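Local coordinates for protein type III effector HopA1 (Pseudomonas syringae pv. tomato str. DC3000, PDB 4RSX) that is a type III effector, probably delivered by the bacterium into plant cells to act on host signalling, and is seen here without its N-terminal part, at residues 5-10 with 194-199; 31-36 with 190-195; 143-148 with 156-161. All coordinates share one frame; numbering follows the deposited sequence.

Interaction 1: 5-10 with 194-199; sequences QSTFNS and SMQSLS
Ser-10 and Thr-7, one helical turn apart, meet residues 194-196 through side chains set by their first torsions. In Ser-10 the hydroxyl lies between the backbone N and the carbonyl carbon (chi1 75°), and there it accepts a nearly straight hydrogen bond from the amide of Ser-194, N to OG 3.2 Å. In Thr-7 the methyl is anti to the backbone N, and its CG2 rests 3.7 Å from the carbonyl O of Met-195. The hydroxyl branch, anti to the carbonyl carbon, passes over Gln-196, with Thr-7 OG1 3.4 Å from Gln-196 CA. That hydroxyl bonds back to Ala-3 O in its own helix.

Two waters complete the polar side. One, its oxygen 2.7 Å from Thr-7 OG1, donates to that hydroxyl and accepts from the amide of Ser-197. The other lies 2.6 Å from Ser-10 OG and donates to the carbonyl O of Met-195. The direct contact is small and mostly buried.

Beyond it, Gln-196 OE1 is bonded by Asn-251 ND2, and Pro-252 touches both Thr-7 and Ser-194. Helix 2-19 packs against the lead-in and first residue of edge strand 196-199, which pairs with strand 202-207, while helix 215-228 covers Ser-194 and Met-195.

Interaction 2: 31-36 with 190-195; sequences KIYKQD and HTPLSM
Tyr-33 and Leu-193 form the tightly packed half of this contact, their side chains lying alongside with opposite headings. With CG anti to the backbone N (chi1 176°), the tyrosine ring runs from helix 26-35 along the turn of residues 192-195. Its CD1 lies 3.9 Å from Leu-193 CB, while the carbonyl O of Leu-193 comes up to the ring edge, close to the ring plane, 3.5 Å from Tyr-33 CE1. That carbonyl also accepts a hydrogen bond from His-215 NE2. At the tip of the ring, Tyr-33 OH is 3.5 Å from the terminal methyl CE of Met-195, whose side chain is roughly perpendicular to the tyrosine, and it also touches Pro-192 CB. Trp-14 of helix 2-19 meets the tyrosine ring and also packs on Leu-193.

The side around Asp-36 is more polar and partly exposed, joined by one good direct bond and otherwise by a weak bond and waters. His-190 NE2 donates to the carbonyl O of Asp-36 at 2.8 Å, with the acceptor 22° out of the imidazole plane, and makes only a weak second bond to Asp-36 OD2. One water donates to Asp-36 OD2 and to Thr-191 O, both at short range. Another accepts from the amide of Leu-193, donates to Tyr-33 O and sits over one face of the tyrosine ring, toward its rim. Asp-36 OD2 also touches Leu-193 CD2 directly at 3.7 Å.

Tyr-33 packs against a type II beta turn from Pro-192 to Met-195, closed by a bond from Met-195 N to Pro-192 O. Leu-193 at its second position and the positive phi of Ser-194 (66°) at its third fit this turn type, and the turn lies against the last part of helix 26-35 and the Asp-36 that follows.

Interaction 3: 143-148 with 156-161; sequences GKVIGP and DSAVLY
Lys-144 and Val-159 form the hydrogen-bonded pair at the centre of this antiparallel ladder, each satisfying the other's backbone. Lys-144 N donates to Val-159 O at 2.8 Å and Val-159 N returns a bond to Lys-144 O at 3.0 Å, both donors lying in the carbonyl planes. Farther along, Ile-146 N donates to Ser-157 O at 2.9 Å, from 27° out of the carbonyl plane. These acceptors also receive CA-H...O contacts: Gly-143 CA reaches Val-159 O, Ala-158 CA reaches Lys-144 O, and Val-145 CA reaches Ser-157 O.

The lysine side chain starts between its backbone N and carbonyl carbon (chi1 89°), then runs extended across the side of the ladder that also carries Val-159. Its ammonium forms a salt bridge with Asp-156, NZ to OD2 3.2 Å, approaching from above the carboxylate plane, and makes a cation-pi contact with Phe-96. On the way its carbons pass the phenol tip of Tyr-161, with Lys-144 CE 3.2 Å from Tyr-161 OH. Ser-157 OG is satisfied by the amide of Gly-152 in the connecting loop, while Ser-157 CB packs on Ile-146 CG2 at 3.9 Å. On the other side of the ladder Val-145 CG1 meets Ala-158 CB.

The two strands form a beta hairpin within the antiparallel sheet. Outward-facing backbone groups of Gly-143 and Val-145 pair with strand 96-101, those of Ala-158 and Leu-160 with strand 111-116, and helix 123-136 covers Val-145 and Leu-160.

From the N terminus, helix 2-19 supplies the first half of interaction 1, and helix 26-35, next in the chain, that of interaction 2. Both loops close far downstream on the continuous segment 190-199, sharing Ser-194 and Met-195. Because it opens later, at 31-36, and closes slightly earlier, the loop of interaction 2 runs largely inside that of interaction 1. Interaction 3 is a local hairpin closure nested within both; its centre is about 20 Å from that of interaction 1 and about 16 Å from that of interaction 2. Interactions 1 and 2 join the N-terminal helices to the approach to edge strand 196-199, whereas interaction 3 pairs inner strands of the same sheet.

Interaction 1: 5-10 with 194-199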
ATOM      1  N   GLN A   5      20.112  -1.802  -0.493  1.00 25.98           N
ATOM      2  CA  GLN A   5      20.876  -0.685   0.092  1.00 24.32           C
ATOM      3  C   GLN A   5      20.070   0.604   0.150  1.00 19.30           C
ATOM      4  O   GLN A   5      20.029   1.280   1.174  1.00 21.79           O
ATOM      5  CB  GLN A   5      22.184  -0.456  -0.681  1.00 23.01           C
ATOM      6  CG  GLN A   5      23.242  -1.546  -0.463  1.00 24.84           C
ATOM      7  CD  GLN A   5      24.387  -1.464  -1.470  1.00 29.14           C
ATOM      8  OE1 GLN A   5      24.345  -0.669  -2.408  1.00 38.38           O
ATOM      9  NE2 GLN A   5      25.406  -2.300  -1.287  1.00 34.66           N
ATOM     10  N   SER A   6      19.432   0.947  -0.960  1.00 17.28           N
ATOM     11  CA  SER A   6      18.629   2.156  -1.025  1.00 17.09           C
ATOM     12  C   SER A   6      17.463   2.060  -0.036  1.00 18.46           C
ATOM     13  O   SER A   6      17.132   3.018   0.669  1.00 20.48           O
ATOM     14  CB  SER A   6      18.124   2.336  -2.463  1.00 19.76           C
ATOM     15  OG  SER A   6      17.178   3.389  -2.564  1.00 30.37           O
ATOM     16  N   THR A   7      16.857   0.883   0.023  1.00 17.73           N
ATOM     17  CA  THR A   7      15.739   0.641   0.923  1.00 20.60           C
ATOM     18  C   THR A   7      16.152   0.749   2.401  1.00 17.27           C
ATOM     19  O   THR A   7      15.476   1.391   3.194  1.00 14.61           O
ATOM     20  CB  THR A   7      15.104  -0.732   0.626  1.00 19.71           C
ATOM     21  OG1 THR A   7      14.688  -0.768  -0.752  1.00 19.85           O
ATOM     22  CG2 THR A   7      13.908  -0.983   1.542  1.00 16.83           C
ATOM     23  N   PHE A   8      17.263   0.120   2.767  1.00 15.59           N
ATOM     24  CA  PHE A   8      17.715   0.198   4.139  1.00 13.85           C
ATOM     25  C   PHE A   8      18.077   1.632   4.521  1.00 16.13           C
ATOM     26  O   PHE A   8      17.770   2.083   5.641  1.00 15.57           O
ATOM     27  CB  PHE A   8      18.904  -0.725   4.393  1.00 12.64           C
ATOM     28  CG  PHE A   8      19.338  -0.712   5.818  1.00 17.31           C
ATOM     29  CD1 PHE A   8      18.806  -1.626   6.716  1.00 15.21           C
ATOM     30  CD2 PHE A   8      20.215   0.271   6.292  1.00 14.26           C
ATOM     31  CE1 PHE A   8      19.162  -1.589   8.059  1.00 16.43           C
ATOM     32  CE2 PHE A   8      20.570   0.315   7.625  1.00 16.46           C
ATOM     33  CZ  PHE A   8      20.045  -0.627   8.516  1.00 17.15           C
ATOM     34  N   ASN A   9      18.742   2.345   3.615  1.00 14.35           N
ATOM     35  CA  ASN A   9      19.140   3.728   3.898  1.00 18.10           C
ATOM     36  C   ASN A   9      17.967   4.675   4.179  1.00 17.23           C
ATOM     37  O   ASN A   9      18.094   5.595   4.990  1.00 17.99           O
ATOM     38  CB  ASN A   9      20.044   4.303   2.785  1.00 21.67           C
ATOM     39  CG  ASN A   9      21.409   3.601   2.698  1.00 31.81           C
ATOM     40  OD1 ASN A   9      21.907   3.030   3.683  1.00 30.11           O
ATOM     41  ND2 ASN A   9      22.021   3.648   1.510  1.00 34.89           N
ATOM     42  N   SER A  10      16.830   4.476   3.513  1.00 16.55           N
ATOM     43  CA  SER A  10      15.658   5.330   3.800  1.00 20.31           C
ATOM     44  C   SER A  10      15.039   4.933   5.141  1.00 17.33           C
ATOM     45  O   SER A  10      14.520   5.772   5.871  1.00 20.25           O
ATOM     46  CB  SER A  10      14.601   5.247   2.691  1.00 16.13           C
ATOM     47  OG  SER A  10      13.884   4.013   2.759  1.00 27.43           O
ATOM     48  N   SER A 194      11.146   2.724   3.875  1.00 20.75           N
ATOM     49  CA  SER A 194      11.346   1.287   4.054  1.00 18.03           C
ATOM     50  C   SER A 194      10.668   0.376   3.016  1.00 17.63           C
ATOM     51  O   SER A 194      10.544  -0.826   3.264  1.00 17.59           O
ATOM     52  CB  SER A 194      10.926   0.865   5.472  1.00 21.17           C
ATOM     53  OG  SER A 194      11.110  -0.531   5.655  1.00 25.65           O
ATOM     54  N   MET A 195      10.218   0.913   1.878  1.00 10.66           N
ATOM     55  CA  MET A 195       9.735   0.030   0.805  1.00 10.34           C
ATOM     56  C   MET A 195      10.760  -0.023  -0.314  1.00 14.13           C
ATOM     57  O   MET A 195      11.536   0.922  -0.498  1.00 11.12           O
ATOM     58  CB  MET A 195       8.401   0.499   0.212  1.00  9.40           C
ATOM     59  CG  MET A 195       7.194   0.381   1.119  1.00 10.55           C
ATOM     60  SD  MET A 195       5.688   0.661   0.157  1.00 12.92           S
ATOM     61  CE  MET A 195       4.514   0.726   1.532  1.00 13.02           C
ATOM     62  N   GLN A 196      10.751  -1.119  -1.071  1.00 11.97           N
ATOM     63  CA  GLN A 196      11.649  -1.256  -2.214  1.00 12.53           C
ATOM     64  C   GLN A 196      11.024  -0.728  -3.510  1.00 13.50           C
ATOM     65  O   GLN A 196       9.937  -1.158  -3.928  1.00 11.07           O
ATOM     66  CB  GLN A 196      12.091  -2.724  -2.398  1.00  9.94           C
ATOM     67  CG  GLN A 196      13.096  -2.936  -3.531  1.00 12.34           C
ATOM     68  CD  GLN A 196      13.493  -4.408  -3.694  1.00 18.92           C
ATOM     69  OE1 GLN A 196      13.515  -5.163  -2.720  1.00 15.17           O
ATOM     70  NE2 GLN A 196      13.796  -4.819  -4.930  1.00 15.19           N
ATOM     71  N   SER A 197      11.730   0.199  -4.152  1.00 15.57           N
ATOM     72  CA  SER A 197      11.289   0.775  -5.415  1.00 15.02           C
ATOM     73  C   SER A 197      11.551  -0.181  -6.576  1.00 15.45           C
ATOM     74  O   SER A 197      12.692  -0.574  -6.806  1.00 16.14           O
ATOM     75  CB  SER A 197      12.023   2.104  -5.640  1.00 20.17           C
ATOM     76  OG  SER A 197      11.716   2.662  -6.908  1.00 22.49           O
ATOM     77  N   LEU A 198      10.503  -0.547  -7.313  1.00 13.54           N
ATOM     78  CA  LEU A 198      10.651  -1.444  -8.464  1.00 12.30           C
ATOM     79  C   LEU A 198      10.789  -0.675  -9.783  1.00 19.51           C
ATOM     80  O   LEU A 198      11.451  -1.136 -10.718  1.00 22.84           O
ATOM     81  CB  LEU A 198       9.474  -2.411  -8.555  1.00 10.00           C
ATOM     82  CG  LEU A 198       9.234  -3.289  -7.328  1.00 17.25           C
ATOM     83  CD1 LEU A 198       8.141  -4.333  -7.598  1.00 11.50           C
ATOM     84  CD2 LEU A 198      10.530  -3.972  -6.870  1.00 11.85           C
ATOM     85  N   SER A 199      10.124   0.477  -9.849  1.00 15.76           N
ATOM     86  CA  SER A 199      10.259   1.438 -10.941  1.00 21.60           C
ATOM     87  C   SER A 199       9.416   2.613 -10.516  1.00 15.97           C
ATOM     88  O   SER A 199       8.737   2.531  -9.497  1.00 15.87           O
ATOM     89  CB  SER A 199       9.770   0.886 -12.285  1.00 18.26           C
ATOM     90  OG  SER A 199       8.413   0.503 -12.227  1.00 19.98           O
TER
HETATM   91  O   HOH W   1      14.570   0.981  -2.827  1.00 15.66           O
HETATM   92  O   HOH W   2      13.121   3.119   0.400  1.00 15.97           O

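Interaction 2: 31-36 with 190-195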
ATOM      1  N   LYS A  31       4.177   8.815  12.701  1.00 22.51           N
ATOM      2  CA  LYS A  31       3.781  10.063  12.044  1.00 24.64           C
ATOM      3  C   LYS A  31       4.837  10.568  11.064  1.00 22.69           C
ATOM      4  O   LYS A  31       4.495  11.209  10.074  1.00 25.52           O
ATOM      5  CB  LYS A  31       3.425  11.144  13.066  1.00 30.35           C
ATOM      6  CG  LYS A  31       2.056  10.931  13.738  1.00 36.98           C
ATOM      7  CD  LYS A  31       1.765  12.031  14.775  1.00 41.58           C
ATOM      8  CE  LYS A  31       0.445  11.774  15.501  1.00 51.48           C
ATOM      9  NZ  LYS A  31       0.345  12.538  16.782  1.00 46.59           N
ATOM     10  N   ILE A  32       6.109  10.269  11.332  1.00 17.36           N
ATOM     11  CA  ILE A  32       7.178  10.598  10.385  1.00 21.83           C
ATOM     12  C   ILE A  32       6.962   9.906   9.032  1.00 18.05           C
ATOM     13  O   ILE A  32       7.155  10.516   7.981  1.00 17.74           O
ATOM     14  CB  ILE A  32       8.574  10.239  10.927  1.00 20.40           C
ATOM     15  CG1 ILE A  32       8.825  10.937  12.269  1.00 17.46           C
ATOM     16  CG2 ILE A  32       9.644  10.631   9.921  1.00 16.35           C
ATOM     17  CD1 ILE A  32       9.996  10.358  13.037  1.00 13.57           C
ATOM     18  N   TYR A  33       6.563   8.636   9.071  1.00 19.54           N
ATOM     19  CA  TYR A  33       6.197   7.883   7.865  1.00 18.92           C
ATOM     20  C   TYR A  33       4.972   8.482   7.173  1.00 21.21           C
ATOM     21  O   TYR A  33       4.932   8.558   5.943  1.00 17.92           O
ATOM     22  CB  TYR A  33       5.896   6.423   8.232  1.00 14.94           C
ATOM     23  CG  TYR A  33       5.411   5.568   7.085  1.00 13.28           C
ATOM     24  CD1 TYR A  33       6.301   4.811   6.351  1.00 11.30           C
ATOM     25  CD2 TYR A  33       4.064   5.512   6.740  1.00 12.42           C
ATOM     26  CE1 TYR A  33       5.876   4.023   5.318  1.00 12.58           C
ATOM     27  CE2 TYR A  33       3.633   4.734   5.689  1.00 12.59           C
ATOM     28  CZ  TYR A  33       4.546   3.986   4.989  1.00 11.71           C
ATOM     29  OH  TYR A  33       4.146   3.196   3.944  1.00 13.83           O
ATOM     30  N   LYS A  34       3.960   8.852   7.960  1.00 22.62           N
ATOM     31  CA  LYS A  34       2.738   9.452   7.410  1.00 27.69           C
ATOM     32  C   LYS A  34       3.021  10.817   6.791  1.00 30.78           C
ATOM     33  O   LYS A  34       2.515  11.130   5.715  1.00 32.48           O
ATOM     34  CB  LYS A  34       1.667   9.598   8.495  1.00 30.71           C
ATOM     35  CG  LYS A  34       0.822   8.352   8.731  1.00 39.63           C
ATOM     36  CD  LYS A  34      -0.572   8.486   8.095  1.00 53.24           C
ATOM     37  CE  LYS A  34      -1.520   9.354   8.932  1.00 55.50           C
ATOM     38  NZ  LYS A  34      -2.897   9.452   8.337  1.00 56.43           N
ATOM     39  N   GLN A  35       3.841  11.614   7.481  1.00 32.79           N
ATOM     40  CA  GLN A  35       4.237  12.950   7.030  1.00 30.74           C
ATOM     41  C   GLN A  35       4.989  12.931   5.703  1.00 30.28           C
ATOM     42  O   GLN A  35       5.068  13.955   5.032  1.00 34.98           O
ATOM     43  CB  GLN A  35       5.085  13.654   8.109  1.00 34.04           C
ATOM     44  CG  GLN A  35       4.279  14.225   9.299  1.00 41.04           C
ATOM     45  CD  GLN A  35       5.156  14.628  10.495  1.00 46.38           C
ATOM     46  OE1 GLN A  35       6.386  14.698  10.393  1.00 46.84           O
ATOM     47  NE2 GLN A  35       4.518  14.875  11.637  1.00 44.48           N
ATOM     48  N   ASP A  36       5.535  11.775   5.325  1.00 24.85           N
ATOM     49  CA  ASP A  36       6.331  11.667   4.100  1.00 28.25           C
ATOM     50  C   ASP A  36       5.485  11.278   2.873  1.00 30.60           C
ATOM     51  O   ASP A  36       6.013  11.033   1.796  1.00 32.12           O
ATOM     52  CB  ASP A  36       7.516  10.701   4.306  1.00 30.92           C
ATOM     53  CG  ASP A  36       8.458  10.627   3.092  1.00 29.07           C
ATOM     54  OD1 ASP A  36       9.301  11.530   2.901  1.00 34.55           O
ATOM     55  OD2 ASP A  36       8.368   9.640   2.332  1.00 33.09           O
ATOM     56  N   HIS A 190       7.868   8.398  -6.106  1.00 15.56           N
ATOM     57  CA  HIS A 190       7.869   8.457  -4.644  1.00 16.08           C
ATOM     58  C   HIS A 190       7.913   7.057  -4.084  1.00 13.27           C
ATOM     59  O   HIS A 190       7.167   6.184  -4.533  1.00 14.64           O
ATOM     60  CB  HIS A 190       6.633   9.195  -4.124  1.00 15.20           C
ATOM     61  CG  HIS A 190       6.476   9.140  -2.641  1.00 15.61           C
ATOM     62  ND1 HIS A 190       5.814   8.111  -1.997  1.00 16.39           N
ATOM     63  CD2 HIS A 190       6.900   9.979  -1.661  1.00 19.55           C
ATOM     64  CE1 HIS A 190       5.838   8.321  -0.695  1.00 15.47           C
ATOM     65  NE2 HIS A 190       6.486   9.446  -0.462  1.00 18.81           N
ATOM     66  N   THR A 191       8.794   6.832  -3.118  1.00 12.07           N
ATOM     67  CA  THR A 191       8.896   5.531  -2.478  1.00  9.17           C
ATOM     68  C   THR A 191       8.684   5.726  -0.997  1.00  9.54           C
ATOM     69  O   THR A 191       9.444   6.445  -0.359  1.00 10.18           O
ATOM     70  CB  THR A 191      10.275   4.889  -2.700  1.00 14.34           C
ATOM     71  OG1 THR A 191      10.574   4.872  -4.102  1.00 15.45           O
ATOM     72  CG2 THR A 191      10.298   3.444  -2.152  1.00 10.14           C
ATOM     73  N   PRO A 192       7.628   5.099  -0.447  1.00 15.32           N
ATOM     74  CA  PRO A 192       7.378   5.198   0.990  1.00 14.84           C
ATOM     75  C   PRO A 192       8.568   4.642   1.749  1.00 16.29           C
ATOM     76  O   PRO A 192       9.238   3.718   1.252  1.00 11.91           O
ATOM     77  CB  PRO A 192       6.155   4.290   1.195  1.00 13.94           C
ATOM     78  CG  PRO A 192       5.438   4.333  -0.150  1.00 13.08           C
ATOM     79  CD  PRO A 192       6.568   4.341  -1.147  1.00 14.18           C
ATOM     80  N   LEU A 193       8.813   5.197   2.934  1.00 13.82           N
ATOM     81  CA  LEU A 193       9.952   4.812   3.756  1.00 14.39           C
ATOM     82  C   LEU A 193       9.959   3.311   4.001  1.00 15.20           C
ATOM     83  O   LEU A 193       8.907   2.700   4.249  1.00 15.04           O
ATOM     84  CB  LEU A 193       9.941   5.571   5.081  1.00 17.90           C
ATOM     85  CG  LEU A 193       9.847   7.089   4.956  1.00 15.59           C
ATOM     86  CD1 LEU A 193       9.920   7.750   6.321  1.00 18.85           C
ATOM     87  CD2 LEU A 193      10.951   7.577   4.081  1.00 16.55           C
ATOM     88  N   SER A 194      11.146   2.724   3.875  1.00 20.75           N
ATOM     89  CA  SER A 194      11.346   1.287   4.054  1.00 18.03           C
ATOM     90  C   SER A 194      10.668   0.376   3.016  1.00 17.63           C
ATOM     91  O   SER A 194      10.544  -0.826   3.264  1.00 17.59           O
ATOM     92  CB  SER A 194      10.926   0.865   5.472  1.00 21.17           C
ATOM     93  OG  SER A 194      11.110  -0.531   5.655  1.00 25.65           O
ATOM     94  N   MET A 195      10.218   0.913   1.878  1.00 10.66           N
ATOM     95  CA  MET A 195       9.735   0.030   0.805  1.00 10.34           C
ATOM     96  C   MET A 195      10.760  -0.023  -0.314  1.00 14.13           C
ATOM     97  O   MET A 195      11.536   0.922  -0.498  1.00 11.12           O
ATOM     98  CB  MET A 195       8.401   0.499   0.212  1.00  9.40           C
ATOM     99  CG  MET A 195       7.194   0.381   1.119  1.00 10.55           C
ATOM    100  SD  MET A 195       5.688   0.661   0.157  1.00 12.92           S
ATOM    101  CE  MET A 195       4.514   0.726   1.532  1.00 13.02           C
TER
HETATM  102  O   HOH W   3       6.518   7.140   3.556  1.00 22.42           O
HETATM  103  O   HOH W   4      10.027   8.754   0.680  1.00 24.17           O

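Interaction 3: 143-148 with 156-161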
ATOM      1  N   GLY A 143      -7.242  -5.960  -4.190  1.00  8.83           N
ATOM      2  CA  GLY A 143      -6.600  -4.669  -4.286  1.00 11.64           C
ATOM      3  C   GLY A 143      -7.360  -3.682  -3.439  1.00 11.48           C
ATOM      4  O   GLY A 143      -8.482  -3.966  -3.017  1.00 11.98           O
ATOM      5  N   LYS A 144      -6.762  -2.527  -3.163  1.00 13.80           N
ATOM      6  CA  LYS A 144      -7.559  -1.455  -2.576  1.00 13.69           C
ATOM      7  C   LYS A 144      -7.190  -0.108  -3.176  1.00 14.87           C
ATOM      8  O   LYS A 144      -6.030   0.138  -3.539  1.00 13.25           O
ATOM      9  CB  LYS A 144      -7.470  -1.436  -1.034  1.00 15.11           C
ATOM     10  CG  LYS A 144      -6.332  -0.601  -0.479  1.00 15.09           C
ATOM     11  CD  LYS A 144      -6.249  -0.587   1.066  1.00 17.61           C
ATOM     12  CE  LYS A 144      -4.897   0.065   1.487  1.00 17.38           C
ATOM     13  NZ  LYS A 144      -4.635   0.107   2.978  1.00 24.02           N
ATOM     14  N   VAL A 145      -8.191   0.755  -3.299  1.00 15.19           N
ATOM     15  CA  VAL A 145      -7.955   2.126  -3.732  1.00 17.17           C
ATOM     16  C   VAL A 145      -8.642   3.081  -2.763  1.00 17.74           C
ATOM     17  O   VAL A 145      -9.758   2.812  -2.298  1.00 16.52           O
ATOM     18  CB  VAL A 145      -8.434   2.356  -5.194  1.00 16.77           C
ATOM     19  CG1 VAL A 145      -7.563   1.561  -6.165  1.00 18.19           C
ATOM     20  CG2 VAL A 145      -9.894   1.939  -5.356  1.00 13.74           C
ATOM     21  N   ILE A 146      -7.952   4.171  -2.433  1.00 15.47           N
ATOM     22  CA  ILE A 146      -8.501   5.219  -1.579  1.00 17.32           C
ATOM     23  C   ILE A 146      -9.548   6.015  -2.374  1.00 19.73           C
ATOM     24  O   ILE A 146      -9.462   6.104  -3.608  1.00 14.42           O
ATOM     25  CB  ILE A 146      -7.374   6.164  -1.108  1.00 20.33           C
ATOM     26  CG1 ILE A 146      -7.838   7.117  -0.009  1.00 23.30           C
ATOM     27  CG2 ILE A 146      -6.862   6.993  -2.257  1.00 16.52           C
ATOM     28  CD1 ILE A 146      -8.339   6.446   1.227  1.00 21.36           C
ATOM     29  N   GLY A 147     -10.542   6.568  -1.676  1.00 15.16           N
ATOM     30  CA  GLY A 147     -11.519   7.440  -2.307  1.00 15.94           C
ATOM     31  C   GLY A 147     -10.879   8.576  -3.099  1.00 15.26           C
ATOM     32  O   GLY A 147      -9.807   9.074  -2.728  1.00 15.25           O
ATOM     33  N   PRO A 148     -11.550   9.008  -4.184  1.00 14.01           N
ATOM     34  CA  PRO A 148     -11.028   9.981  -5.157  1.00 18.44           C
ATOM     35  C   PRO A 148     -10.648  11.338  -4.575  1.00 16.83           C
ATOM     36  O   PRO A 148      -9.768  12.007  -5.129  1.00 18.29           O
ATOM     37  CB  PRO A 148     -12.188  10.149  -6.153  1.00 19.98           C
ATOM     38  CG  PRO A 148     -13.418   9.701  -5.402  1.00 16.06           C
ATOM     39  CD  PRO A 148     -12.922   8.584  -4.520  1.00 18.03           C
ATOM     40  N   ASP A 156      -0.601   5.117   0.616  1.00 22.72           N
ATOM     41  CA  ASP A 156      -1.234   3.906   0.095  1.00 26.83           C
ATOM     42  C   ASP A 156      -2.524   4.185  -0.706  1.00 24.06           C
ATOM     43  O   ASP A 156      -3.571   3.594  -0.436  1.00 26.01           O
ATOM     44  CB  ASP A 156      -1.486   2.898   1.242  1.00 23.25           C
ATOM     45  CG  ASP A 156      -2.364   3.477   2.350  1.00 33.89           C
ATOM     46  OD1 ASP A 156      -2.574   4.715   2.366  1.00 34.36           O
ATOM     47  OD2 ASP A 156      -2.845   2.698   3.208  1.00 38.44           O
ATOM     48  N   SER A 157      -2.437   5.071  -1.700  1.00 16.32           N
ATOM     49  CA  SER A 157      -3.575   5.395  -2.563  1.00 17.62           C
ATOM     50  C   SER A 157      -4.076   4.187  -3.357  1.00 17.82           C
ATOM     51  O   SER A 157      -5.283   4.067  -3.627  1.00 13.36           O
ATOM     52  CB  SER A 157      -3.225   6.544  -3.529  1.00 13.80           C
ATOM     53  OG  SER A 157      -3.100   7.770  -2.829  1.00 18.26           O
ATOM     54  N   ALA A 158      -3.148   3.307  -3.746  1.00 14.76           N
ATOM     55  CA  ALA A 158      -3.510   2.072  -4.453  1.00 11.57           C
ATOM     56  C   ALA A 158      -2.535   0.936  -4.143  1.00 12.75           C
ATOM     57  O   ALA A 158      -1.315   1.096  -4.280  1.00 10.42           O
ATOM     58  CB  ALA A 158      -3.587   2.316  -5.955  1.00 12.48           C
ATOM     59  N   VAL A 159      -3.077  -0.208  -3.727  1.00  7.99           N
ATOM     60  CA  VAL A 159      -2.251  -1.340  -3.316  1.00  8.62           C
ATOM     61  C   VAL A 159      -2.820  -2.672  -3.851  1.00  9.09           C
ATOM     62  O   VAL A 159      -4.042  -2.906  -3.807  1.00 10.28           O
ATOM     63  CB  VAL A 159      -2.104  -1.436  -1.754  1.00 10.74           C
ATOM     64  CG1 VAL A 159      -1.088  -2.520  -1.378  1.00  8.26           C
ATOM     65  CG2 VAL A 159      -1.689  -0.092  -1.112  1.00  5.28           C
ATOM     66  N   LEU A 160      -1.939  -3.531  -4.365  1.00 10.69           N
ATOM     67  CA  LEU A 160      -2.304  -4.908  -4.709  1.00 12.41           C
ATOM     68  C   LEU A 160      -1.701  -5.865  -3.672  1.00 14.06           C
ATOM     69  O   LEU A 160      -0.517  -5.742  -3.319  1.00 12.65           O
ATOM     70  CB  LEU A 160      -1.808  -5.267  -6.111  1.00 10.11           C
ATOM     71  CG  LEU A 160      -2.488  -4.539  -7.275  1.00 10.82           C
ATOM     72  CD1 LEU A 160      -1.794  -4.856  -8.589  1.00 11.48           C
ATOM     73  CD2 LEU A 160      -3.940  -4.933  -7.353  1.00 10.87           C
ATOM     74  N   TYR A 161      -2.510  -6.802  -3.174  1.00 11.93           N
ATOM     75  CA  TYR A 161      -2.047  -7.764  -2.169  1.00 12.10           C
ATOM     76  C   TYR A 161      -1.812  -9.095  -2.849  1.00 14.21           C
ATOM     77  O   TYR A 161      -2.726  -9.661  -3.464  1.00 12.45           O
ATOM     78  CB  TYR A 161      -3.056  -7.895  -1.026  1.00 10.76           C
ATOM     79  CG  TYR A 161      -3.268  -6.586  -0.323  1.00 13.08           C
ATOM     80  CD1 TYR A 161      -2.576  -6.279   0.834  1.00 15.13           C
ATOM     81  CD2 TYR A 161      -4.129  -5.625  -0.850  1.00 14.22           C
ATOM     82  CE1 TYR A 161      -2.748  -5.055   1.470  1.00 16.21           C
ATOM     83  CE2 TYR A 161      -4.310  -4.415  -0.228  1.00 13.62           C
ATOM     84  CZ  TYR A 161      -3.617  -4.134   0.934  1.00 15.73           C
ATOM     85  OH  TYR A 161      -3.794  -2.921   1.558  1.00 17.95           O
TER